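Local coordinates for protein 361aa long hypothetical D-aminopeptidase (Pyrococcus horikoshii, PDB 2DRH) that is of unknown function but may act as an aminopeptidase of the S58 type, at residues T50-I55 against R147-E152; I62-V67 against E117-I122; I92-I97 against E109-Y114; I97-L102 against P131-C136. All blocks are in the same frame, centred on the assembly; numbering follows the deposited sequence.

How the contacts relate
Contacts 1, 3 and 4 belong to one sheet-and-helix unit: the four-stranded mixed sheet 28-36, 48-56, 96-100, 132-136 and the helices 104-118 and 151-160 beside it. Contact 4 pairs the last two strands, contact 3 sets helix 104-118 against strand 96-100, and contact 1 seats the lead-in to helix 151-160 on strand 48-56; their centres lie 9 to 12 Å apart, and contacts 3 and 4 share Ile-97. Contact 2, about 21 Å from contact 1 between centres, ties the segment after helix 104-118 to the turn before strand 65-73 in the larger sheet. Along the chain contact 1 encloses the other three. All four come within reach of a second subunit.

Contact 1: T50-I55 against R147-E152; sequences TGVTAI and RHVKRE
Thr-50 OG1 is gripped twice, by Asn-100 ND2 and by Asp-138 OD2, at one end of a contact in which strand 48-56 of the four-stranded mixed sheet is met by the turn leading into helix 151-160. OG1 stands anti to the backbone N (chi1 -170°), which places the methyl CG2 in the crowded position between N and the carbonyl carbon and turns it toward the turn. The two bonds hold that rotation. What crosses between the segments is apolar packing, carried by Val-149. Its CB is directed at the strand, and its CG2 settles over Gly-51, with Thr-50 on one flank and Val-52 on the other: it lies 4.0 Å from Thr-50 CG2 and 3.8 Å from Gly-51 O. Gly-51 is almost fully stretched (phi 167°, psi -168°), a shape in which a CB would crowd Thr-50 O, and the same residue gives its O to Thr-99 OG1 of the adjoining strand. Val-52, two residues on, points to the same side of the sheet as Thr-50 and crosses Val-149 at about a right angle, also resting on Ala-157 of the helix that follows. His-148 adds a looser touch, CB to Thr-50 CG2 at 4.4 Å, while its ring NE2 bonds to Asp-143 OD2. Past the packing, Lys-150 NZ reaches both carboxylate oxygens of Glu-152, on their syn lone pairs, at the beginning of the helix. The tightest point of the interface is Val-52 CG2 against Val-149 CG1, 3.5 Å, closer than ordinary methyl packing.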
loop_
_atom_site.group_PDB
_atom_site.type_symbol
_atom_site.label_atom_id
_atom_site.label_comp_id
_atom_site.label_asym_id
_atom_site.label_seq_id
_atom_site.Cartn_x
_atom_site.Cartn_y
_atom_site.Cartn_z
ATOM N N THR A 50 -1.243 32.142 -11.808
ATOM C CA THR A 50 -1.416 30.701 -11.863
ATOM C C THR A 50 -1.318 30.219 -13.311
ATOM O O THR A 50 -0.857 30.954 -14.181
ATOM C CB THR A 50 -2.783 30.297 -11.235
ATOM O OG1 THR A 50 -2.843 28.877 -11.087
ATOM C CG2 THR A 50 -3.941 30.755 -12.103
ATOM N N GLY A 51 -1.739 28.987 -13.572
ATOM C CA GLY A 51 -1.660 28.479 -14.930
ATOM C C GLY A 51 -1.877 26.988 -15.035
ATOM O O GLY A 51 -2.291 26.342 -14.074
ATOM N N VAL A 52 -1.573 26.443 -16.209
ATOM C CA VAL A 52 -1.741 25.028 -16.486
ATOM C C VAL A 52 -0.581 24.504 -17.323
ATOM O O VAL A 52 -0.094 25.186 -18.225
ATOM C CB VAL A 52 -3.058 24.774 -17.267
ATOM C CG1 VAL A 52 -3.178 23.300 -17.646
ATOM C CG2 VAL A 52 -4.249 25.201 -16.430
ATOM N N THR A 53 -0.136 23.292 -17.014
ATOM C CA THR A 53 0.949 22.665 -17.752
ATOM C C THR A 53 0.492 21.264 -18.146
ATOM O O THR A 53 -0.008 20.502 -17.309
ATOM C CB THR A 53 2.232 22.552 -16.901
ATOM O OG1 THR A 53 2.727 23.861 -16.595
ATOM C CG2 THR A 53 3.301 21.769 -17.655
ATOM N N ALA A 54 0.663 20.932 -19.421
ATOM C CA ALA A 54 0.261 19.632 -19.931
ATOM C C ALA A 54 1.457 18.805 -20.390
ATOM O O ALA A 54 2.354 19.317 -21.051
ATOM C CB ALA A 54 -0.715 19.818 -21.086
ATOM N N ILE A 55 1.470 17.528 -20.022
ATOM C CA ILE A 55 2.542 16.630 -20.429
ATOM C C ILE A 55 1.900 15.470 -21.182
ATOM O O ILE A 55 1.047 14.759 -20.641
ATOM C CB ILE A 55 3.347 16.053 -19.219
ATOM C CG1 ILE A 55 3.960 17.183 -18.385
ATOM C CG2 ILE A 55 4.469 15.150 -19.725
ATOM C CD1 ILE A 55 3.106 17.618 -17.203
ATOM N N ARG A 147 -10.195 30.673 -8.590
ATOM C CA ARG A 147 -10.239 29.686 -9.672
ATOM C C ARG A 147 -10.188 30.373 -11.031
ATOM O O ARG A 147 -11.158 30.362 -11.789
ATOM C CB ARG A 147 -11.503 28.828 -9.561
ATOM C CG ARG A 147 -11.500 27.913 -8.339
ATOM C CD ARG A 147 -12.831 27.946 -7.597
ATOM N NE ARG A 147 -13.633 26.758 -7.852
ATOM C CZ ARG A 147 -14.848 26.556 -7.359
ATOM N NH1 ARG A 147 -15.422 27.468 -6.577
ATOM N NH2 ARG A 147 -15.486 25.431 -7.637
ATOM N N HIS A 148 -9.043 30.963 -11.341
ATOM C CA HIS A 148 -8.883 31.688 -12.594
ATOM C C HIS A 148 -8.576 30.796 -13.790
ATOM O O HIS A 148 -8.735 31.209 -14.938
ATOM C CB HIS A 148 -7.819 32.773 -12.398
ATOM C CG HIS A 148 -8.166 33.730 -11.303
ATOM N ND1 HIS A 148 -9.251 34.578 -11.377
ATOM C CD2 HIS A 148 -7.640 33.901 -10.067
ATOM C CE1 HIS A 148 -9.380 35.226 -10.233
ATOM N NE2 HIS A 148 -8.416 34.832 -9.421
ATOM N N VAL A 149 -8.148 29.568 -13.522
ATOM C CA VAL A 149 -7.876 28.629 -14.601
ATOM C C VAL A 149 -9.213 28.313 -15.257
ATOM O O VAL A 149 -10.193 28.040 -14.565
ATOM C CB VAL A 149 -7.294 27.307 -14.076
ATOM C CG1 VAL A 149 -7.309 26.268 -15.184
ATOM C CG2 VAL A 149 -5.883 27.523 -13.561
ATOM N N LYS A 150 -9.258 28.357 -16.584
ATOM C CA LYS A 150 -10.489 28.047 -17.297
ATOM C C LYS A 150 -10.322 26.735 -18.049
ATOM O O LYS A 150 -9.209 26.370 -18.438
ATOM C CB LYS A 150 -10.853 29.164 -18.279
ATOM C CG LYS A 150 -11.141 30.506 -17.624
ATOM C CD LYS A 150 -11.728 31.502 -18.621
ATOM C CE LYS A 150 -13.224 31.263 -18.853
ATOM N NZ LYS A 150 -13.554 29.863 -19.274
ATOM N N ARG A 151 -11.428 26.029 -18.250
ATOM C CA ARG A 151 -11.387 24.764 -18.953
ATOM C C ARG A 151 -10.676 24.863 -20.304
ATOM O O ARG A 151 -9.914 23.969 -20.659
ATOM C CB ARG A 151 -12.807 24.208 -19.124
ATOM C CG ARG A 151 -13.804 25.137 -19.797
ATOM C CD ARG A 151 -15.225 24.661 -19.529
ATOM N NE ARG A 151 -15.416 23.264 -19.911
ATOM C CZ ARG A 151 -16.371 22.480 -19.421
ATOM N NH1 ARG A 151 -17.229 22.956 -18.521
ATOM N NH2 ARG A 151 -16.470 21.219 -19.828
ATOM N N GLU A 152 -10.898 25.951 -21.041
ATOM C CA GLU A 152 -10.257 26.118 -22.350
ATOM C C GLU A 152 -8.743 26.162 -22.210
ATOM O O GLU A 152 -8.016 25.795 -23.139
ATOM C CB GLU A 152 -10.689 27.412 -23.049
ATOM C CG GLU A 152 -12.158 27.735 -23.021
ATOM C CD GLU A 152 -12.550 28.484 -21.765
ATOM O OE1 GLU A 152 -12.613 27.857 -20.691
ATOM O OE2 GLU A 152 -12.779 29.709 -21.851
#

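Contact 2: I62-V67 against E117-I122; sequences IYKEKV and EENEDI
From CB, Lys-64 takes CG anti to its carbonyl carbon, bends at chi2 (-62°), and reaches toward Asn-119 tip to tip: Lys-64 CG is 3.5 Å and Lys-64 CD 4.0 Å from Asn-119 OD1. Lys-64 CE lies in plane at the edge of the Tyr-63 ring, and this CE comes within 3.2 Å of Asp-121 OD2. A second bend, at chi4, delivers NZ to two acceptors. Lys-64 NZ bonds Asn-119 OD1 at 3.2 Å, in the carbonyl plane and on a lone pair, and forms a salt bridge to Asp-121 OD1 at 3.1 Å, arriving from above the carboxylate plane. The contact thus clasps the turn before strand 65-73 to the segment leaving the end of helix 104-118. Beside it, Tyr-63 is sandwiched. Ile-122 CD1 sits over one face, a CH-pi contact 3.6 Å from the ring centroid and 15° off the normal, while Lys-66 NZ lies above the opposite face toward the rim and bonds Tyr-63 O at 2.7 Å. The phenol OH bonds Ser-128 O. Asn-119 OD1 also accepts from Asn-61 ND2, its ND2 gives to Ile-115 O, and Asp-121 OD2 meets Tyr-293 OH. Arg-145 of the second subunit takes the backbone O of Asn-119 and of Ile-122. With a carboxylate and an amide oxygen sharing it, the Lys-64 ammonium is probably kept charged, and Asp-121 ionised.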
loop_
_atom_site.group_PDB
_atom_site.type_symbol
_atom_site.label_atom_id
_atom_site.label_comp_id
_atom_site.label_asym_id
_atom_site.label_seq_id
_atom_site.Cartn_x
_atom_site.Cartn_y
_atom_site.Cartn_z
ATOM N N ILE A 62 -3.556 9.078 -26.572
ATOM C CA ILE A 62 -3.142 8.466 -25.310
ATOM C C ILE A 62 -4.162 7.491 -24.719
ATOM O O ILE A 62 -3.789 6.519 -24.070
ATOM C CB ILE A 62 -2.798 9.561 -24.281
ATOM C CG1 ILE A 62 -1.861 10.580 -24.933
ATOM C CG2 ILE A 62 -2.111 8.948 -23.071
ATOM C CD1 ILE A 62 -1.636 11.825 -24.119
ATOM N N TYR A 63 -5.443 7.739 -24.953
ATOM C CA TYR A 63 -6.489 6.852 -24.444
ATOM C C TYR A 63 -6.546 5.502 -25.179
ATOM O O TYR A 63 -6.674 4.438 -24.555
ATOM C CB TYR A 63 -7.848 7.538 -24.564
ATOM C CG TYR A 63 -8.997 6.721 -24.027
ATOM C CD1 TYR A 63 -9.186 6.564 -22.650
ATOM C CD2 TYR A 63 -9.905 6.118 -24.891
ATOM C CE1 TYR A 63 -10.260 5.828 -22.152
ATOM C CE2 TYR A 63 -10.985 5.379 -24.402
ATOM C CZ TYR A 63 -11.156 5.242 -23.028
ATOM O OH TYR A 63 -12.242 4.546 -22.546
ATOM N N LYS A 64 -6.470 5.547 -26.509
ATOM C CA LYS A 64 -6.517 4.327 -27.308
ATOM C C LYS A 64 -5.173 3.619 -27.268
ATOM O O LYS A 64 -5.103 2.398 -27.402
ATOM C CB LYS A 64 -6.924 4.655 -28.752
ATOM C CG LYS A 64 -8.332 5.218 -28.853
ATOM C CD LYS A 64 -9.362 4.203 -28.372
ATOM C CE LYS A 64 -10.749 4.826 -28.240
ATOM N NZ LYS A 64 -11.187 5.509 -29.490
ATOM N N GLU A 65 -4.105 4.390 -27.092
ATOM C CA GLU A 65 -2.771 3.816 -26.991
ATOM C C GLU A 65 -2.159 4.294 -25.689
ATOM O O GLU A 65 -1.517 5.345 -25.623
ATOM C CB GLU A 65 -1.903 4.214 -28.192
ATOM C CG GLU A 65 -2.374 3.552 -29.472
ATOM C CD GLU A 65 -1.352 3.610 -30.582
ATOM O OE1 GLU A 65 -1.000 4.733 -31.004
ATOM O OE2 GLU A 65 -0.910 2.525 -31.029
ATOM N N LYS A 66 -2.380 3.496 -24.650
ATOM C CA LYS A 66 -1.909 3.791 -23.299
ATOM C C LYS A 66 -0.431 3.461 -23.076
ATOM O O LYS A 66 0.177 2.691 -23.832
ATOM C CB LYS A 66 -2.758 2.998 -22.302
ATOM C CG LYS A 66 -4.255 3.270 -22.378
ATOM C CD LYS A 66 -5.038 2.019 -22.005
ATOM C CE LYS A 66 -6.405 2.326 -21.423
ATOM N NZ LYS A 66 -7.249 3.219 -22.268
ATOM N N VAL A 67 0.155 4.056 -22.043
ATOM C CA VAL A 67 1.545 3.768 -21.715
ATOM C C VAL A 67 1.545 3.166 -20.316
ATOM O O VAL A 67 0.690 3.506 -19.496
ATOM C CB VAL A 67 2.441 5.042 -21.718
ATOM C CG1 VAL A 67 2.472 5.663 -23.117
ATOM C CG2 VAL A 67 1.938 6.052 -20.696
ATOM N N GLU A 117 -13.583 14.790 -27.210
ATOM C CA GLU A 117 -13.511 15.271 -28.581
ATOM C C GLU A 117 -12.745 14.266 -29.428
ATOM O O GLU A 117 -13.144 13.952 -30.546
ATOM C CB GLU A 117 -12.796 16.623 -28.642
ATOM C CG GLU A 117 -13.694 17.813 -28.417
ATOM C CD GLU A 117 -14.808 17.889 -29.441
ATOM O OE1 GLU A 117 -14.504 17.864 -30.657
ATOM O OE2 GLU A 117 -15.988 17.976 -29.029
ATOM N N GLU A 118 -11.650 13.758 -28.870
ATOM C CA GLU A 118 -10.789 12.803 -29.557
ATOM C C GLU A 118 -11.283 11.364 -29.524
ATOM O O GLU A 118 -10.746 10.511 -30.225
ATOM C CB GLU A 118 -9.384 12.860 -28.953
ATOM C CG GLU A 118 -8.724 14.229 -29.040
ATOM C CD GLU A 118 -8.407 14.631 -30.468
ATOM O OE1 GLU A 118 -9.348 14.813 -31.266
ATOM O OE2 GLU A 118 -7.211 14.760 -30.795
ATOM N N ASN A 119 -12.301 11.093 -28.711
ATOM C CA ASN A 119 -12.839 9.738 -28.588
ATOM C C ASN A 119 -14.348 9.768 -28.372
ATOM O O ASN A 119 -14.816 9.948 -27.246
ATOM C CB ASN A 119 -12.178 9.032 -27.405
ATOM C CG ASN A 119 -10.667 9.018 -27.499
ATOM O OD1 ASN A 119 -10.083 8.134 -28.109
ATOM N ND2 ASN A 119 -10.028 10.009 -26.895
ATOM N N GLU A 120 -15.107 9.574 -29.446
ATOM C CA GLU A 120 -16.563 9.594 -29.368
ATOM C C GLU A 120 -17.176 8.289 -28.878
ATOM O O GLU A 120 -18.389 8.216 -28.667
ATOM C CB GLU A 120 -17.160 9.927 -30.735
ATOM C CG GLU A 120 -16.860 11.319 -31.234
ATOM C CD GLU A 120 -17.284 11.501 -32.674
ATOM O OE1 GLU A 120 -16.787 10.734 -33.531
ATOM O OE2 GLU A 120 -18.110 12.401 -32.946
ATOM N N ASP A 121 -16.353 7.258 -28.710
ATOM C CA ASP A 121 -16.859 5.976 -28.245
ATOM C C ASP A 121 -16.933 5.910 -26.718
ATOM O O ASP A 121 -17.607 5.051 -26.157
ATOM C CB ASP A 121 -16.001 4.833 -28.805
ATOM C CG ASP A 121 -14.520 5.037 -28.567
ATOM O OD1 ASP A 121 -14.056 6.193 -28.615
ATOM O OD2 ASP A 121 -13.807 4.036 -28.350
ATOM N N ILE A 122 -16.249 6.829 -26.051
ATOM C CA ILE A 122 -16.259 6.872 -24.591
ATOM C C ILE A 122 -17.667 7.217 -24.100
ATOM O O ILE A 122 -18.266 8.183 -24.559
ATOM C CB ILE A 122 -15.253 7.925 -24.066
ATOM C CG1 ILE A 122 -13.824 7.472 -24.383
ATOM C CG2 ILE A 122 -15.438 8.142 -22.568
ATOM C CD1 ILE A 122 -12.738 8.425 -23.890
#

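Contact 3: I92-I97 against E109-Y114; sequences IETPII and EGLLDY
In the beta-alpha-beta unit made of strand 96-100, helix 104-118 and strand 132-136, this contact lays the helix against the start of its first strand and the bend before it. Leu-111 carries it. With CG anti to the backbone N (chi1 178°), the side chain is turned toward the strand and forks at the tip. Leu-111 CD1 meets Pro-95 tip to tip, 3.5 Å from Pro-95 CG and 3.9 Å from Pro-95 CD. CD2, on the other branch, faces Ile-97: the two side chains slide past each other in opposite directions, with Ile-97 CG1 at 4.1 Å from Leu-111 CD2. Ile-97 keeps CG1 anti to its carbonyl carbon and also packs on Val-52 and Ala-54 of the neighbouring strand 48-56. One turn further along the helix, Tyr-114 brings ring atom CD2 to 4.4 Å from Pro-95 CG, a light and oblique approach. Pro-95 is thus met by two side chains of the helix, and it touches Ile-158 of helix 151-160 as well. The regular bond from Tyr-114 N to Gly-110 O, 3.1 Å, keeps this helical turn in shape. The helix flank bearing Asp-113 is polar instead: Asp-113 bridges to Arg-151 in its own chain and to Arg-147 of a second subunit, so the helix joins core and interface. Thr-94 OG1, which hydrogen-bonds to Leu-132 N of the unit's second strand, lies 4.2 Å from Leu-111 CD2.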
loop_
_atom_site.group_PDB
_atom_site.type_symbol
_atom_site.label_atom_id
_atom_site.label_comp_id
_atom_site.label_asym_id
_atom_site.label_seq_id
_atom_site.Cartn_x
_atom_site.Cartn_y
_atom_site.Cartn_z
ATOM N N ILE A 92 -1.487 4.923 -18.051
ATOM C CA ILE A 92 -1.875 6.330 -18.153
ATOM C C ILE A 92 -2.552 6.425 -19.517
ATOM O O ILE A 92 -1.989 5.979 -20.522
ATOM C CB ILE A 92 -0.652 7.272 -18.088
ATOM C CG1 ILE A 92 -0.189 7.412 -16.632
ATOM C CG2 ILE A 92 -1.006 8.635 -18.665
ATOM C CD1 ILE A 92 0.969 8.366 -16.437
ATOM N N GLU A 93 -3.759 6.992 -19.551
ATOM C CA GLU A 93 -4.533 7.066 -20.789
ATOM C C GLU A 93 -5.007 8.457 -21.155
ATOM O O GLU A 93 -5.951 8.617 -21.936
ATOM C CB GLU A 93 -5.750 6.142 -20.682
ATOM C CG GLU A 93 -6.575 6.357 -19.417
ATOM C CD GLU A 93 -7.774 5.427 -19.323
ATOM O OE1 GLU A 93 -7.620 4.211 -19.591
ATOM O OE2 GLU A 93 -8.868 5.912 -18.964
ATOM N N THR A 94 -4.347 9.459 -20.591
ATOM C CA THR A 94 -4.711 10.833 -20.846
ATOM C C THR A 94 -3.475 11.683 -20.699
ATOM O O THR A 94 -2.484 11.248 -20.111
ATOM C CB THR A 94 -5.730 11.346 -19.799
ATOM O OG1 THR A 94 -5.084 11.438 -18.518
ATOM C CG2 THR A 94 -6.937 10.396 -19.693
ATOM N N PRO A 95 -3.493 12.896 -21.270
ATOM C CA PRO A 95 -2.295 13.711 -21.088
ATOM C C PRO A 95 -2.268 14.059 -19.595
ATOM O O PRO A 95 -3.305 14.012 -18.925
ATOM C CB PRO A 95 -2.548 14.926 -21.987
ATOM C CG PRO A 95 -4.022 14.974 -22.134
ATOM C CD PRO A 95 -4.423 13.519 -22.223
ATOM N N ILE A 96 -1.088 14.386 -19.081
ATOM C CA ILE A 96 -0.925 14.707 -17.669
ATOM C C ILE A 96 -1.049 16.204 -17.464
ATOM O O ILE A 96 -0.345 16.982 -18.090
ATOM C CB ILE A 96 0.440 14.230 -17.169
ATOM C CG1 ILE A 96 0.654 12.777 -17.602
ATOM C CG2 ILE A 96 0.514 14.367 -15.645
ATOM C CD1 ILE A 96 2.034 12.237 -17.296
ATOM N N ILE A 97 -1.946 16.594 -16.568
ATOM C CA ILE A 97 -2.213 17.996 -16.308
ATOM C C ILE A 97 -1.825 18.426 -14.907
ATOM O O ILE A 97 -2.087 17.727 -13.921
ATOM C CB ILE A 97 -3.722 18.310 -16.525
ATOM C CG1 ILE A 97 -4.154 17.867 -17.928
ATOM C CG2 ILE A 97 -3.987 19.801 -16.335
ATOM C CD1 ILE A 97 -3.502 18.663 -19.046
ATOM N N GLU A 109 -12.529 19.097 -15.982
ATOM C CA GLU A 109 -13.531 19.494 -16.960
ATOM C C GLU A 109 -12.883 19.741 -18.325
ATOM O O GLU A 109 -13.341 19.219 -19.337
ATOM C CB GLU A 109 -14.252 20.755 -16.491
ATOM C CG GLU A 109 -15.117 20.559 -15.253
ATOM C CD GLU A 109 -16.441 19.879 -15.559
ATOM O OE1 GLU A 109 -16.435 18.841 -16.251
ATOM O OE2 GLU A 109 -17.490 20.378 -15.097
ATOM N N GLY A 110 -11.815 20.537 -18.340
ATOM C CA GLY A 110 -11.132 20.842 -19.585
ATOM C C GLY A 110 -10.507 19.624 -20.229
ATOM O O GLY A 110 -10.611 19.419 -21.439
ATOM N N LEU A 111 -9.841 18.813 -19.416
ATOM C CA LEU A 111 -9.207 17.601 -19.901
ATOM C C LEU A 111 -10.253 16.715 -20.575
ATOM O O LEU A 111 -10.026 16.177 -21.668
ATOM C CB LEU A 111 -8.549 16.858 -18.734
ATOM C CG LEU A 111 -7.860 15.533 -19.048
ATOM C CD1 LEU A 111 -6.889 15.714 -20.217
ATOM C CD2 LEU A 111 -7.131 15.042 -17.810
ATOM N N LEU A 112 -11.398 16.553 -19.924
ATOM C CA LEU A 112 -12.459 15.739 -20.503
ATOM C C LEU A 112 -12.935 16.363 -21.813
ATOM O O LEU A 112 -13.316 15.646 -22.741
ATOM C CB LEU A 112 -13.635 15.600 -19.536
ATOM C CG LEU A 112 -13.427 14.685 -18.327
ATOM C CD1 LEU A 112 -14.687 14.676 -17.480
ATOM C CD2 LEU A 112 -13.096 13.273 -18.797
ATOM N N ASP A 113 -12.922 17.692 -21.891
ATOM C CA ASP A 113 -13.345 18.358 -23.118
ATOM C C ASP A 113 -12.486 17.836 -24.269
ATOM O O ASP A 113 -12.997 17.462 -25.327
ATOM C CB ASP A 113 -13.161 19.877 -23.024
ATOM C CG ASP A 113 -14.212 20.555 -22.159
ATOM O OD1 ASP A 113 -15.279 19.954 -21.911
ATOM O OD2 ASP A 113 -13.966 21.707 -21.745
ATOM N N TYR A 114 -11.177 17.821 -24.046
ATOM C CA TYR A 114 -10.228 17.355 -25.048
ATOM C C TYR A 114 -10.437 15.876 -25.367
ATOM O O TYR A 114 -10.611 15.499 -26.524
ATOM C CB TYR A 114 -8.791 17.583 -24.555
ATOM C CG TYR A 114 -7.718 17.055 -25.495
ATOM C CD1 TYR A 114 -7.431 17.703 -26.701
ATOM C CD2 TYR A 114 -7.011 15.891 -25.189
ATOM C CE1 TYR A 114 -6.467 17.201 -27.581
ATOM C CE2 TYR A 114 -6.045 15.379 -26.064
ATOM C CZ TYR A 114 -5.779 16.041 -27.255
ATOM O OH TYR A 114 -4.825 15.537 -28.109
#

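Contact 4: I97-L102 against P131-C136; sequences ILTNTL and PLVLEC
Ile-97, Glu-135 and Thr-101 lose the most surface where strands 96-100 and 132-136 run parallel, the two strands of a beta-alpha-beta unit at one side of the four-stranded mixed sheet. Ile-97 is held through its backbone, paired with Val-133: its N donates to Leu-132 O in a nearly straight bond of 3.1 Å, and its O accepts from Leu-134 N at 2.9 Å, nearly along the C=O axis. One step on, Leu-98 lies beside Leu-134, both on the face opposite that of Ile-97, Val-133, Thr-99 and Glu-135, with CD2 of Leu-98 against CB of Leu-134 at 3.8 Å. Thr-99 N then gives to Leu-134 O, and a weak bond from Cys-136 N to Thr-99 O continues the pattern. The axes of the two strand segments cross at -35°, with a closest approach of 4.7 Å. After Asn-100 one more backbone bond follows, from Thr-101 N to Cys-136 O at 3.1 Å, the donor well above the carbonyl plane. There Glu-135 takes over. With chi1 at 51°, its CG occupies the crowded position between N and the carbonyl carbon, and a further bend at chi2 folds the chain across Thr-101, Glu-135 CG lying 3.7 Å from Thr-101 CA. The buried carboxylate is held at both oxygens, OE2 by Lys-79 N and Ser-78 OG, OE1 by the hydroxyl of Thr-101, so several N-H and O-H dipoles could help it carry a charge. Thr-101 also packs on Ser-128 of the second subunit. Thr-101 OG1 donates to Glu-135 OE1 at 2.8 Å, meeting the carboxylate from 30° above its plane.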
loop_
_atom_site.group_PDB
_atom_site.type_symbol
_atom_site.label_atom_id
_atom_site.label_comp_id
_atom_site.label_asym_id
_atom_site.label_seq_id
_atom_site.Cartn_x
_atom_site.Cartn_y
_atom_site.Cartn_z
ATOM N N ILE A 97 -1.946 16.594 -16.568
ATOM C CA ILE A 97 -2.213 17.996 -16.308
ATOM C C ILE A 97 -1.825 18.426 -14.907
ATOM O O ILE A 97 -2.087 17.727 -13.921
ATOM C CB ILE A 97 -3.722 18.310 -16.525
ATOM C CG1 ILE A 97 -4.154 17.867 -17.928
ATOM C CG2 ILE A 97 -3.987 19.801 -16.335
ATOM C CD1 ILE A 97 -3.502 18.663 -19.046
ATOM N N LEU A 98 -1.197 19.593 -14.834
ATOM C CA LEU A 98 -0.772 20.167 -13.574
ATOM C C LEU A 98 -1.398 21.551 -13.483
ATOM O O LEU A 98 -1.505 22.254 -14.490
ATOM C CB LEU A 98 0.754 20.279 -13.529
ATOM C CG LEU A 98 1.532 19.015 -13.924
ATOM C CD1 LEU A 98 3.022 19.239 -13.704
ATOM C CD2 LEU A 98 1.052 17.834 -13.113
ATOM N N THR A 99 -1.831 21.923 -12.284
ATOM C CA THR A 99 -2.422 23.234 -12.055
ATOM C C THR A 99 -2.460 23.518 -10.554
ATOM O O THR A 99 -1.803 22.827 -9.782
ATOM C CB THR A 99 -3.837 23.331 -12.649
ATOM O OG1 THR A 99 -4.272 24.693 -12.588
ATOM C CG2 THR A 99 -4.822 22.432 -11.892
ATOM N N ASN A 100 -3.201 24.536 -10.130
ATOM C CA ASN A 100 -3.241 24.835 -8.703
ATOM C C ASN A 100 -4.258 23.952 -7.987
ATOM O O ASN A 100 -5.193 23.423 -8.599
ATOM C CB ASN A 100 -3.532 26.324 -8.454
ATOM C CG ASN A 100 -4.951 26.718 -8.808
ATOM O OD1 ASN A 100 -5.905 26.336 -8.127
ATOM N ND2 ASN A 100 -5.101 27.489 -9.881
ATOM N N THR A 101 -4.070 23.799 -6.684
ATOM C CA THR A 101 -4.938 22.953 -5.874
ATOM C C THR A 101 -6.436 23.102 -6.105
ATOM O O THR A 101 -7.132 22.107 -6.313
ATOM C CB THR A 101 -4.674 23.164 -4.373
ATOM O OG1 THR A 101 -3.265 23.128 -4.133
ATOM C CG2 THR A 101 -5.352 22.053 -3.545
ATOM N N LEU A 102 -6.937 24.333 -6.070
ATOM C CA LEU A 102 -8.367 24.561 -6.235
ATOM C C LEU A 102 -8.894 24.533 -7.662
ATOM O O LEU A 102 -10.100 24.640 -7.871
ATOM C CB LEU A 102 -8.765 25.874 -5.558
ATOM C CG LEU A 102 -9.147 25.812 -4.070
ATOM C CD1 LEU A 102 -8.244 24.869 -3.317
ATOM C CD2 LEU A 102 -9.077 27.210 -3.480
ATOM N N PRO A 131 -8.985 10.690 -16.057
ATOM C CA PRO A 131 -8.175 11.902 -16.187
ATOM C C PRO A 131 -7.124 11.993 -15.090
ATOM O O PRO A 131 -7.407 11.725 -13.921
ATOM C CB PRO A 131 -9.213 13.020 -16.105
ATOM C CG PRO A 131 -10.294 12.423 -15.263
ATOM C CD PRO A 131 -10.397 11.032 -15.815
ATOM N N LEU A 132 -5.910 12.369 -15.477
ATOM C CA LEU A 132 -4.807 12.485 -14.534
ATOM C C LEU A 132 -4.440 13.945 -14.322
ATOM O O LEU A 132 -3.947 14.617 -15.232
ATOM C CB LEU A 132 -3.603 11.705 -15.053
ATOM C CG LEU A 132 -2.326 11.633 -14.215
ATOM C CD1 LEU A 132 -2.613 11.085 -12.813
ATOM C CD2 LEU A 132 -1.343 10.725 -14.953
ATOM N N VAL A 133 -4.680 14.418 -13.101
ATOM C CA VAL A 133 -4.423 15.798 -12.721
ATOM C C VAL A 133 -3.723 15.864 -11.371
ATOM O O VAL A 133 -4.148 15.211 -10.414
ATOM C CB VAL A 133 -5.750 16.577 -12.608
ATOM C CG1 VAL A 133 -5.481 18.043 -12.298
ATOM C CG2 VAL A 133 -6.553 16.428 -13.894
ATOM N N LEU A 134 -2.654 16.652 -11.297
ATOM C CA LEU A 134 -1.903 16.832 -10.056
ATOM C C LEU A 134 -1.733 18.326 -9.784
ATOM O O LEU A 134 -1.955 19.152 -10.671
ATOM C CB LEU A 134 -0.549 16.126 -10.133
ATOM C CG LEU A 134 -0.676 14.597 -10.140
ATOM C CD1 LEU A 134 -0.643 14.095 -11.578
ATOM C CD2 LEU A 134 0.452 13.970 -9.334
ATOM N N GLU A 135 -1.332 18.683 -8.569
ATOM C CA GLU A 135 -1.240 20.094 -8.253
ATOM C C GLU A 135 -0.334 20.522 -7.119
ATOM O O GLU A 135 0.203 19.705 -6.375
ATOM C CB GLU A 135 -2.639 20.609 -7.936
ATOM C CG GLU A 135 -3.385 19.759 -6.899
ATOM C CD GLU A 135 -2.652 19.638 -5.566
ATOM O OE1 GLU A 135 -2.277 20.675 -4.983
ATOM O OE2 GLU A 135 -2.453 18.498 -5.099
ATOM N N CYS A 136 -0.214 21.843 -7.001
ATOM C CA CYS A 136 0.546 22.510 -5.951
ATOM C C CYS A 136 -0.245 23.779 -5.577
ATOM O O CYS A 136 -0.983 24.324 -6.398
ATOM C CB CYS A 136 1.956 22.842 -6.439
ATOM S SG CYS A 136 3.061 21.390 -6.455
#